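Long-range contacts in alpha-acetolactate decarboxylase (Bacillus subtilis subsp. subtilis str. 168, PDB 5XNE), which converts (2S)-2-acetolactate into (R)-acetoin and carbon dioxide, a step on the route from pyruvate to butane-2,3-diol: residues B[122-127]-B[184-189]; B[107-112]-B[158-163]; B[149-154]-B[174-179]. All coordinates share one frame; numbering follows the deposited sequence.

Following the chain from the N terminus, the first segment of contact 2 comes first, then that of contact 1 and then that of contact 3. Contact 2 is the first to close, when 158-163 returns to 107-112; residues 174-179 next close contact 3 on 149-154, and 184-189 closes contact 1 on 122-127. Contact 3 is thus nested inside the loop of contact 1, whereas contact 2 crosses both. Contacts 2 and 3 share strand 151-160, pairing it with strands 109-115 and 171-178. Contact 1 joins strands 117-124 and 184-192, and touches contact 3 directly, each supplying a zinc-binding histidine.

Contact 1. Residues B[122-127]-B[184-189]; sequences QTRTVE and GGHVFD. With ZN (zinc ion), chain D.
This antiparallel strand pair supplies one of the three zinc histidines; on one of its faces Arg124 and His186 sit opposite each other and stack. His186 binds the zinc ion through ND1 at 2.3 Å, in company with His173, His175 and three waters, and its NE2 is hydrogen-bonded to Glu233 O. The Arg124 guanidinium lies flat on the imidazole, the planes 29° apart, while Val126 CG1 lies over the rim of the opposite face. A bend at chi2 (112°) swings the arginine over the histidine and sets Arg124 NE 3.3 Å from His186 CB. Waters 1 and 3, both zinc ligands, lie in plane at the guanidinium edge, water 3 being 2.7 Å from Arg124 NH2. Glu44 forms a salt bridge with NE, and Thr232 O and Gln143 take hydrogen bonds from NH1, so the group is gripped from several directions. Farther back, Arg124 CG rests 3.6 Å from Phe188 CZ.

The backbones bond reciprocally between Arg124 and His186, and a classic beta bulge puts Phe188 and Asp189 together against Gln122. Thr123 OG1 donates to Gly184 O at 2.9 Å, from above the carbonyl plane. A CB at Gly185 would clash with the partner strand, 2.3 Å from Arg124 O. Beyond the pair, Thr123 bonds through its backbone to Phe146 of strand 145-149, and Gly185 and Val187 to Phe176 and Leu174 of strand 171-178.

Contact 2. Residues B[107-112]-B[158-163]; sequences NLFYAI and FLTPAY
Phe109 offers one ring face to Pro161, whose CD sits over the centre of the ring, 3.7 Å from the centroid and 9° off the normal, a CH-pi contact. Tyr163 has Pro161 CB over a face, toward the rim, and Asn107 O at its edge. Phe158 meets Tyr110 O edge-on, with Phe158 CD1 at 3.5 Å. Phe109 and Phe158 are on the antiparallel strands 109-112 and 158-160, and Tyr163 follows just beyond; reciprocal backbone bonds between Tyr110 and Leu159 join the strands.

The proline touches both rings, CD on Phe109 and CB on Tyr163, and the rings also meet, Phe109 CE1 to Tyr163 CE1 at 4.0 Å. An alanine in place of Phe109 would probably leave Pro161 CD without its CH-pi partner and open a gap beside the Tyr163 ring. On one face of the strand pair Tyr110 and Leu159 run side by side, Tyr110 CD1 against Leu159 CD2 at 3.9 Å; on the other, Ala111 CB packs on Phe158 CE1, and Phe33 meets the Phe158 ring edge-to-face.

Past the strand ends, Tyr163 OH donates to Asn107 O at 2.7 Å, from above the carbonyl plane. Asn107 ND2 bonds to Phe215 O and Ala218 O of the second subunit, placing this end at the dimer interface. Leu108 O, buried and without a hydrogen-bond partner in the model, lies 3.2 Å from Pro161 CG.

Contact 3. Residues B[149-154]-B[174-179]; sequences DNVRGT and LHFIDE. With ZN (zinc ion), chain D.
Arg152 and Glu179 are oppositely charged, yet they meet face to face instead of through an N-H: the carboxylate and guanidinium planes are 21° apart, and Glu179 CG lies over the centre of the guanidinium, 3.2 Å from Arg152 CZ. Glu179 OE2 is 3.4 Å from Arg152 NH1, a salt bridge by charge alone, because the oxygen stands well out of the guanidinium plane. The arginine starts extended and then bends at chi3 (53°), while the glutamate bends at chi2 (93°); together these turns lay the glutamate's CG over the guanidinium centre and its carboxylate over the NH1 side. The other oxygen, OE1, accepts from two waters: water 4 also donates to Gly153 O, and water 5 to Thr154 OG1. Thr154 OG1 is further bonded to Asp115.

Beneath this, strands 151-154 and 174-178 form part of an antiparallel beta hairpin. Thr154 and Ile177 exchange backbone bonds, and Glu179 N donates to Arg152 O at 2.9 Å where the pairing ends. Gly153 comes within 4.0 Å of Asp178, CA to CA; a CB on Gly153 would clash with Ile177 O at 2.4 Å, so this approach depends on the absence of a side chain. Val151 and Phe176 meet tip to tip, Val151 CG1 to Phe176 CZ at 3.8 Å, with Val121 of strand 117-124 touching both. Asp178 OD1 turns to the backbone N-H groups of Asn182 and Ser183, at the turn into strand 184-192.

His175 NE2 binds the zinc ion at 2.2 Å while ND1 is hydrogen-bonded to Leu45 O; the two bonds together fix the ring's rotation. The hairpin therefore carries metal bonds at its buried end, from His175 and His173 of one strand, and at its more exposed end a charge pair without a directed N-H, whose carboxylate is probably also steadied by the two waters that donate to OE1.

Contact 1. Residues B[122-127]-B[184-189]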
loop_
_atom_site.group_PDB
_atom_site.type_symbol
_atom_site.label_atom_id
_atom_site.label_comp_id
_atom_site.label_asym_id
_atom_site.label_seq_id
_atom_site.Cartn_x
_atom_site.Cartn_y
_atom_site.Cartn_z
ATOM N N GLN B 122 24.178 -15.947 3.777
ATOM C CA GLN B 122 23.369 -16.815 4.612
ATOM C C GLN B 122 21.922 -16.711 4.185
ATOM O O GLN B 122 21.386 -15.613 4.056
ATOM C CB GLN B 122 23.480 -16.473 6.090
ATOM C CG GLN B 122 22.712 -17.462 6.944
ATOM C CD GLN B 122 22.823 -17.176 8.420
ATOM O OE1 GLN B 122 22.169 -16.271 8.945
ATOM N NE2 GLN B 122 23.664 -17.943 9.103
ATOM N N THR B 123 21.301 -17.861 3.965
ATOM C CA THR B 123 19.905 -17.897 3.558
ATOM C C THR B 123 19.078 -18.844 4.393
ATOM O O THR B 123 19.604 -19.681 5.129
ATOM C CB THR B 123 19.746 -18.344 2.098
ATOM O OG1 THR B 123 20.091 -19.734 1.986
ATOM C CG2 THR B 123 20.621 -17.505 1.160
ATOM N N ARG B 124 17.766 -18.696 4.249
ATOM C CA ARG B 124 16.791 -19.698 4.660
ATOM C C ARG B 124 15.932 -20.109 3.472
ATOM O O ARG B 124 15.815 -19.370 2.492
ATOM C CB ARG B 124 15.873 -19.178 5.759
ATOM C CG ARG B 124 14.991 -18.011 5.302
ATOM C CD ARG B 124 13.509 -18.405 5.246
ATOM N NE ARG B 124 12.709 -17.395 4.560
ATOM C CZ ARG B 124 12.062 -16.448 5.224
ATOM N NH1 ARG B 124 12.133 -16.457 6.562
ATOM N NH2 ARG B 124 11.338 -15.525 4.582
ATOM N N THR B 125 15.305 -21.275 3.564
ATOM C CA THR B 125 14.246 -21.626 2.625
ATOM C C THR B 125 13.051 -22.105 3.424
ATOM O O THR B 125 13.129 -23.125 4.106
ATOM C CB THR B 125 14.658 -22.720 1.626
ATOM O OG1 THR B 125 15.057 -23.899 2.346
ATOM C CG2 THR B 125 15.802 -22.254 0.733
ATOM N N VAL B 126 11.950 -21.368 3.368
ATOM C CA VAL B 126 10.724 -21.864 3.999
ATOM C C VAL B 126 10.344 -23.192 3.347
ATOM O O VAL B 126 10.593 -23.414 2.154
ATOM C CB VAL B 126 9.538 -20.873 3.891
ATOM C CG1 VAL B 126 9.780 -19.635 4.765
ATOM C CG2 VAL B 126 9.268 -20.502 2.438
ATOM N N GLU B 127 9.757 -24.080 4.145
ATOM C CA GLU B 127 9.411 -25.425 3.694
ATOM C C GLU B 127 7.916 -25.669 3.730
ATOM O O GLU B 127 7.198 -25.056 4.527
ATOM C CB GLU B 127 10.076 -26.489 4.567
ATOM C CG GLU B 127 11.572 -26.526 4.526
ATOM C CD GLU B 127 12.118 -27.678 5.362
ATOM O OE1 GLU B 127 11.871 -27.693 6.588
ATOM O OE2 GLU B 127 12.767 -28.577 4.789
ATOM N N GLY B 184 20.270 -21.411 -2.696
ATOM C CA GLY B 184 20.096 -20.030 -2.290
ATOM C C GLY B 184 18.937 -19.910 -1.326
ATOM O O GLY B 184 18.774 -20.724 -0.412
ATOM N N GLY B 185 18.120 -18.887 -1.524
ATOM C CA GLY B 185 16.957 -18.701 -0.681
ATOM C C GLY B 185 16.764 -17.265 -0.259
ATOM O O GLY B 185 17.231 -16.340 -0.925
ATOM N N HIS B 186 16.033 -17.088 0.837
ATOM C CA HIS B 186 15.791 -15.780 1.418
ATOM C C HIS B 186 17.038 -15.349 2.187
ATOM O O HIS B 186 17.507 -16.074 3.047
ATOM C CB HIS B 186 14.562 -15.831 2.343
ATOM C CG HIS B 186 14.368 -14.594 3.166
ATOM N ND1 HIS B 186 13.458 -13.611 2.827
ATOM C CD2 HIS B 186 14.940 -14.197 4.324
ATOM C CE1 HIS B 186 13.496 -12.654 3.739
ATOM N NE2 HIS B 186 14.390 -12.979 4.653
ATOM N N VAL B 187 17.554 -14.169 1.884
ATOM C CA VAL B 187 18.831 -13.723 2.442
ATOM C C VAL B 187 18.704 -13.114 3.840
ATOM O O VAL B 187 17.913 -12.192 4.046
ATOM C CB VAL B 187 19.484 -12.695 1.497
ATOM C CG1 VAL B 187 20.748 -12.092 2.127
ATOM C CG2 VAL B 187 19.810 -13.359 0.173
ATOM N N PHE B 188 19.497 -13.629 4.787
ATOM C CA PHE B 188 19.630 -13.056 6.132
ATOM C C PHE B 188 20.833 -12.108 6.231
ATOM O O PHE B 188 20.790 -11.097 6.936
ATOM C CB PHE B 188 19.813 -14.149 7.193
ATOM C CG PHE B 188 18.561 -14.889 7.554
ATOM C CD1 PHE B 188 17.324 -14.261 7.542
ATOM C CD2 PHE B 188 18.628 -16.227 7.922
ATOM C CE1 PHE B 188 16.171 -14.956 7.892
ATOM C CE2 PHE B 188 17.478 -16.930 8.265
ATOM C CZ PHE B 188 16.249 -16.292 8.249
ATOM N N ASP B 189 21.919 -12.469 5.553
ATOM C CA ASP B 189 23.176 -11.741 5.683
ATOM C C ASP B 189 24.066 -12.072 4.496
ATOM O O ASP B 189 23.864 -13.085 3.825
ATOM C CB ASP B 189 23.870 -12.093 7.006
ATOM C CG ASP B 189 25.022 -11.154 7.338
ATOM O OD1 ASP B 189 25.010 -9.991 6.880
ATOM O OD2 ASP B 189 25.941 -11.584 8.064
HETATM ZN ZN ZN D . 11.667 -13.579 1.382
HETATM O O HOH W 1 10.040 -13.527 3.032
HETATM O O HOH W 2 9.671 -13.811 0.404
HETATM O O HOH W 3 11.075 -15.726 1.938
#

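Contact 2. Residues B[107-112]-B[158-163]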
loop_
_atom_site.group_PDB
_atom_site.type_symbol
_atom_site.label_atom_id
_atom_site.label_comp_id
_atom_site.label_asym_id
_atom_site.label_seq_id
_atom_site.Cartn_x
_atom_site.Cartn_y
_atom_site.Cartn_z
ATOM N N ASN B 107 11.497 7.296 -0.185
ATOM C CA ASN B 107 10.043 7.233 -0.241
ATOM C C ASN B 107 9.527 6.568 -1.513
ATOM O O ASN B 107 8.324 6.576 -1.771
ATOM C CB ASN B 107 9.462 8.641 -0.113
ATOM C CG ASN B 107 9.944 9.340 1.136
ATOM O OD1 ASN B 107 10.138 8.708 2.179
ATOM N ND2 ASN B 107 10.146 10.655 1.043
ATOM N N LEU B 108 10.442 6.015 -2.303
ATOM C CA LEU B 108 10.089 5.340 -3.548
ATOM C C LEU B 108 10.371 3.853 -3.450
ATOM O O LEU B 108 11.008 3.405 -2.509
ATOM C CB LEU B 108 10.859 5.924 -4.730
ATOM C CG LEU B 108 10.706 7.430 -4.932
ATOM C CD1 LEU B 108 11.565 7.857 -6.130
ATOM C CD2 LEU B 108 9.251 7.798 -5.130
ATOM N N PHE B 109 9.881 3.091 -4.422
ATOM C CA PHE B 109 10.157 1.649 -4.495
ATOM C C PHE B 109 11.321 1.377 -5.439
ATOM O O PHE B 109 11.430 2.026 -6.481
ATOM C CB PHE B 109 8.922 0.892 -4.986
ATOM C CG PHE B 109 7.765 0.914 -4.020
ATOM C CD1 PHE B 109 6.943 2.036 -3.912
ATOM C CD2 PHE B 109 7.485 -0.198 -3.235
ATOM C CE1 PHE B 109 5.874 2.049 -3.008
ATOM C CE2 PHE B 109 6.414 -0.190 -2.338
ATOM C CZ PHE B 109 5.616 0.930 -2.234
ATOM N N TYR B 110 12.185 0.421 -5.089
ATOM C CA TYR B 110 13.288 0.044 -5.979
ATOM C C TYR B 110 13.397 -1.462 -6.110
ATOM O O TYR B 110 13.172 -2.195 -5.147
ATOM C CB TYR B 110 14.640 0.589 -5.477
ATOM C CG TYR B 110 14.655 2.082 -5.300
ATOM C CD1 TYR B 110 14.265 2.653 -4.097
ATOM C CD2 TYR B 110 15.029 2.918 -6.343
ATOM C CE1 TYR B 110 14.261 4.033 -3.920
ATOM C CE2 TYR B 110 15.025 4.301 -6.180
ATOM C CZ TYR B 110 14.636 4.844 -4.963
ATOM O OH TYR B 110 14.627 6.215 -4.786
ATOM N N ALA B 111 13.752 -1.917 -7.301
ATOM C CA ALA B 111 14.221 -3.282 -7.469
ATOM C C ALA B 111 15.735 -3.212 -7.485
ATOM O O ALA B 111 16.318 -2.249 -8.008
ATOM C CB ALA B 111 13.697 -3.902 -8.744
ATOM N N ILE B 112 16.378 -4.211 -6.902
ATOM C CA ILE B 112 17.830 -4.192 -6.831
ATOM C C ILE B 112 18.408 -5.571 -7.092
ATOM O O ILE B 112 17.879 -6.593 -6.648
ATOM C CB ILE B 112 18.307 -3.651 -5.469
ATOM C CG1 ILE B 112 19.841 -3.588 -5.403
ATOM C CG2 ILE B 112 17.795 -4.509 -4.353
ATOM C CD1 ILE B 112 20.345 -2.854 -4.171
ATOM N N PHE B 158 13.959 -6.240 -3.409
ATOM C CA PHE B 158 13.324 -4.931 -3.440
ATOM C C PHE B 158 13.662 -4.116 -2.212
ATOM O O PHE B 158 13.877 -4.657 -1.125
ATOM C CB PHE B 158 11.803 -5.071 -3.536
ATOM C CG PHE B 158 11.333 -5.733 -4.800
ATOM C CD1 PHE B 158 11.173 -4.995 -5.964
ATOM C CD2 PHE B 158 11.051 -7.092 -4.823
ATOM C CE1 PHE B 158 10.742 -5.594 -7.133
ATOM C CE2 PHE B 158 10.619 -7.702 -5.997
ATOM C CZ PHE B 158 10.454 -6.950 -7.148
ATOM N N LEU B 159 13.720 -2.802 -2.411
ATOM C CA LEU B 159 13.689 -1.857 -1.295
ATOM C C LEU B 159 12.297 -1.253 -1.211
ATOM O O LEU B 159 11.760 -0.744 -2.197
ATOM C CB LEU B 159 14.735 -0.752 -1.447
ATOM C CG LEU B 159 14.834 0.102 -0.162
ATOM C CD1 LEU B 159 15.812 -0.437 0.917
ATOM C CD2 LEU B 159 15.095 1.547 -0.486
ATOM N N THR B 160 11.717 -1.305 -0.018
ATOM C CA THR B 160 10.349 -0.863 0.196
ATOM C C THR B 160 10.301 0.250 1.239
ATOM O O THR B 160 10.912 0.118 2.297
ATOM C CB THR B 160 9.482 -2.046 0.638
ATOM O OG1 THR B 160 9.436 -3.008 -0.428
ATOM C CG2 THR B 160 8.074 -1.601 0.984
ATOM N N PRO B 161 9.603 1.356 0.927
ATOM C CA PRO B 161 9.452 2.452 1.895
ATOM C C PRO B 161 8.721 2.024 3.153
ATOM O O PRO B 161 7.879 1.115 3.105
ATOM C CB PRO B 161 8.611 3.495 1.134
ATOM C CG PRO B 161 8.769 3.171 -0.289
ATOM C CD PRO B 161 8.952 1.664 -0.354
ATOM N N ALA B 162 9.001 2.704 4.263
ATOM C CA ALA B 162 8.394 2.335 5.541
ATOM C C ALA B 162 6.861 2.367 5.515
ATOM O O ALA B 162 6.228 1.547 6.183
ATOM C CB ALA B 162 8.913 3.220 6.654
ATOM N N TYR B 163 6.260 3.281 4.757
ATOM C CA TYR B 163 4.795 3.375 4.750
ATOM C C TYR B 163 4.106 2.127 4.174
ATOM O O TYR B 163 2.906 1.939 4.365
ATOM C CB TYR B 163 4.324 4.636 4.006
ATOM C CG TYR B 163 4.776 4.766 2.574
ATOM C CD1 TYR B 163 4.255 3.941 1.566
ATOM C CD2 TYR B 163 5.703 5.740 2.210
ATOM C CE1 TYR B 163 4.670 4.065 0.252
ATOM C CE2 TYR B 163 6.111 5.879 0.898
ATOM C CZ TYR B 163 5.591 5.042 -0.083
ATOM O OH TYR B 163 5.999 5.162 -1.376
#

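Contact 3. Residues B[149-154]-B[174-179]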
loop_
_atom_site.group_PDB
_atom_site.type_symbol
_atom_site.label_atom_id
_atom_site.label_comp_id
_atom_site.label_asym_id
_atom_site.label_seq_id
_atom_site.Cartn_x
_atom_site.Cartn_y
_atom_site.Cartn_z
ATOM N N ASP B 149 29.923 -20.017 0.968
ATOM C CA ASP B 149 31.217 -19.351 1.017
ATOM C C ASP B 149 31.761 -19.161 -0.381
ATOM O O ASP B 149 31.677 -20.075 -1.198
ATOM C CB ASP B 149 32.221 -20.153 1.848
ATOM C CG ASP B 149 31.829 -20.254 3.302
ATOM O OD1 ASP B 149 31.959 -19.244 4.027
ATOM O OD2 ASP B 149 31.399 -21.350 3.723
ATOM N N ASN B 150 32.317 -17.979 -0.643
ATOM C CA ASN B 150 32.934 -17.665 -1.927
ATOM C C ASN B 150 32.143 -18.214 -3.105
ATOM O O ASN B 150 32.628 -19.039 -3.872
ATOM C CB ASN B 150 34.372 -18.180 -1.958
ATOM C CG ASN B 150 35.289 -17.354 -1.091
ATOM O OD1 ASN B 150 35.752 -16.290 -1.503
ATOM N ND2 ASN B 150 35.542 -17.824 0.126
ATOM N N VAL B 151 30.904 -17.754 -3.226
ATOM C CA VAL B 151 29.981 -18.303 -4.205
ATOM C C VAL B 151 29.619 -17.230 -5.230
ATOM O O VAL B 151 29.479 -16.053 -4.889
ATOM C CB VAL B 151 28.709 -18.859 -3.504
ATOM C CG1 VAL B 151 28.010 -17.761 -2.678
ATOM C CG2 VAL B 151 27.750 -19.492 -4.503
ATOM N N ARG B 152 29.513 -17.636 -6.490
ATOM C CA ARG B 152 29.093 -16.746 -7.561
ATOM C C ARG B 152 27.584 -16.887 -7.753
ATOM O O ARG B 152 27.047 -17.989 -7.664
ATOM C CB ARG B 152 29.842 -17.073 -8.858
ATOM C CG ARG B 152 29.448 -16.229 -10.065
ATOM C CD ARG B 152 30.239 -16.648 -11.303
ATOM N NE ARG B 152 30.113 -18.083 -11.541
ATOM C CZ ARG B 152 29.854 -18.633 -12.724
ATOM N NH1 ARG B 152 29.687 -17.869 -13.795
ATOM N NH2 ARG B 152 29.751 -19.953 -12.829
ATOM N N GLY B 153 26.902 -15.773 -8.002
ATOM C CA GLY B 153 25.475 -15.819 -8.249
ATOM C C GLY B 153 24.849 -14.436 -8.246
ATOM O O GLY B 153 25.498 -13.429 -8.543
ATOM N N THR B 154 23.576 -14.387 -7.869
ATOM C CA THR B 154 22.806 -13.161 -7.947
ATOM C C THR B 154 21.969 -12.994 -6.696
ATOM O O THR B 154 21.245 -13.903 -6.323
ATOM C CB THR B 154 21.877 -13.163 -9.175
ATOM O OG1 THR B 154 22.666 -13.242 -10.372
ATOM C CG2 THR B 154 21.004 -11.900 -9.225
ATOM N N LEU B 174 15.652 -9.376 0.151
ATOM C CA LEU B 174 16.532 -9.924 -0.881
ATOM C C LEU B 174 16.552 -11.444 -0.848
ATOM O O LEU B 174 16.577 -12.048 0.231
ATOM C CB LEU B 174 17.967 -9.395 -0.698
ATOM C CG LEU B 174 18.119 -7.880 -0.576
ATOM C CD1 LEU B 174 19.540 -7.549 -0.124
ATOM C CD2 LEU B 174 17.793 -7.188 -1.880
ATOM N N HIS B 175 16.548 -12.043 -2.036
ATOM C CA HIS B 175 16.756 -13.479 -2.183
ATOM C C HIS B 175 18.052 -13.721 -2.964
ATOM O O HIS B 175 18.588 -12.796 -3.559
ATOM C CB HIS B 175 15.564 -14.137 -2.884
ATOM C CG HIS B 175 14.329 -14.232 -2.035
ATOM N ND1 HIS B 175 13.221 -14.949 -2.415
ATOM C CD2 HIS B 175 14.035 -13.696 -0.821
ATOM C CE1 HIS B 175 12.289 -14.860 -1.478
ATOM N NE2 HIS B 175 12.758 -14.103 -0.502
ATOM N N PHE B 176 18.534 -14.960 -2.955
ATOM C CA PHE B 176 19.792 -15.316 -3.612
ATOM C C PHE B 176 19.659 -16.630 -4.375
ATOM O O PHE B 176 18.990 -17.549 -3.912
ATOM C CB PHE B 176 20.908 -15.428 -2.564
ATOM C CG PHE B 176 22.174 -16.057 -3.085
ATOM C CD1 PHE B 176 23.028 -15.338 -3.911
ATOM C CD2 PHE B 176 22.507 -17.356 -2.742
ATOM C CE1 PHE B 176 24.214 -15.926 -4.391
ATOM C CE2 PHE B 176 23.684 -17.950 -3.221
ATOM C CZ PHE B 176 24.528 -17.231 -4.037
ATOM N N ILE B 177 20.291 -16.707 -5.546
ATOM C CA ILE B 177 20.453 -17.986 -6.237
ATOM C C ILE B 177 21.874 -18.050 -6.806
ATOM O O ILE B 177 22.415 -17.047 -7.283
ATOM C CB ILE B 177 19.379 -18.181 -7.345
ATOM C CG1 ILE B 177 19.412 -19.621 -7.879
ATOM C CG2 ILE B 177 19.531 -17.153 -8.453
ATOM C CD1 ILE B 177 18.176 -20.008 -8.692
ATOM N N ASP B 178 22.494 -19.219 -6.725
ATOM C CA ASP B 178 23.859 -19.339 -7.225
ATOM C C ASP B 178 23.880 -19.471 -8.748
ATOM O O ASP B 178 22.851 -19.701 -9.391
ATOM C CB ASP B 178 24.579 -20.520 -6.567
ATOM C CG ASP B 178 24.122 -21.858 -7.104
ATOM O OD1 ASP B 178 22.903 -22.108 -7.194
ATOM O OD2 ASP B 178 25.003 -22.668 -7.464
ATOM N N GLU B 179 25.058 -19.304 -9.343
ATOM C CA GLU B 179 25.148 -19.334 -10.800
ATOM C C GLU B 179 24.776 -20.713 -11.352
ATOM O O GLU B 179 24.254 -20.822 -12.460
ATOM C CB GLU B 179 26.546 -18.932 -11.273
ATOM C CG GLU B 179 26.610 -18.671 -12.777
ATOM C CD GLU B 179 26.393 -17.202 -13.132
ATOM O OE1 GLU B 179 26.150 -16.392 -12.207
ATOM O OE2 GLU B 179 26.449 -16.858 -14.334
HETATM ZN ZN ZN D . 11.667 -13.579 1.382
HETATM O O HOH W 4 26.410 -13.290 -11.305
HETATM O O HOH W 5 23.472 -15.640 -11.390
HETATM O O HOH W 1 10.040 -13.527 3.032
HETATM O O HOH W 2 9.671 -13.811 0.404
HETATM O O HOH W 3 11.075 -15.726 1.938
#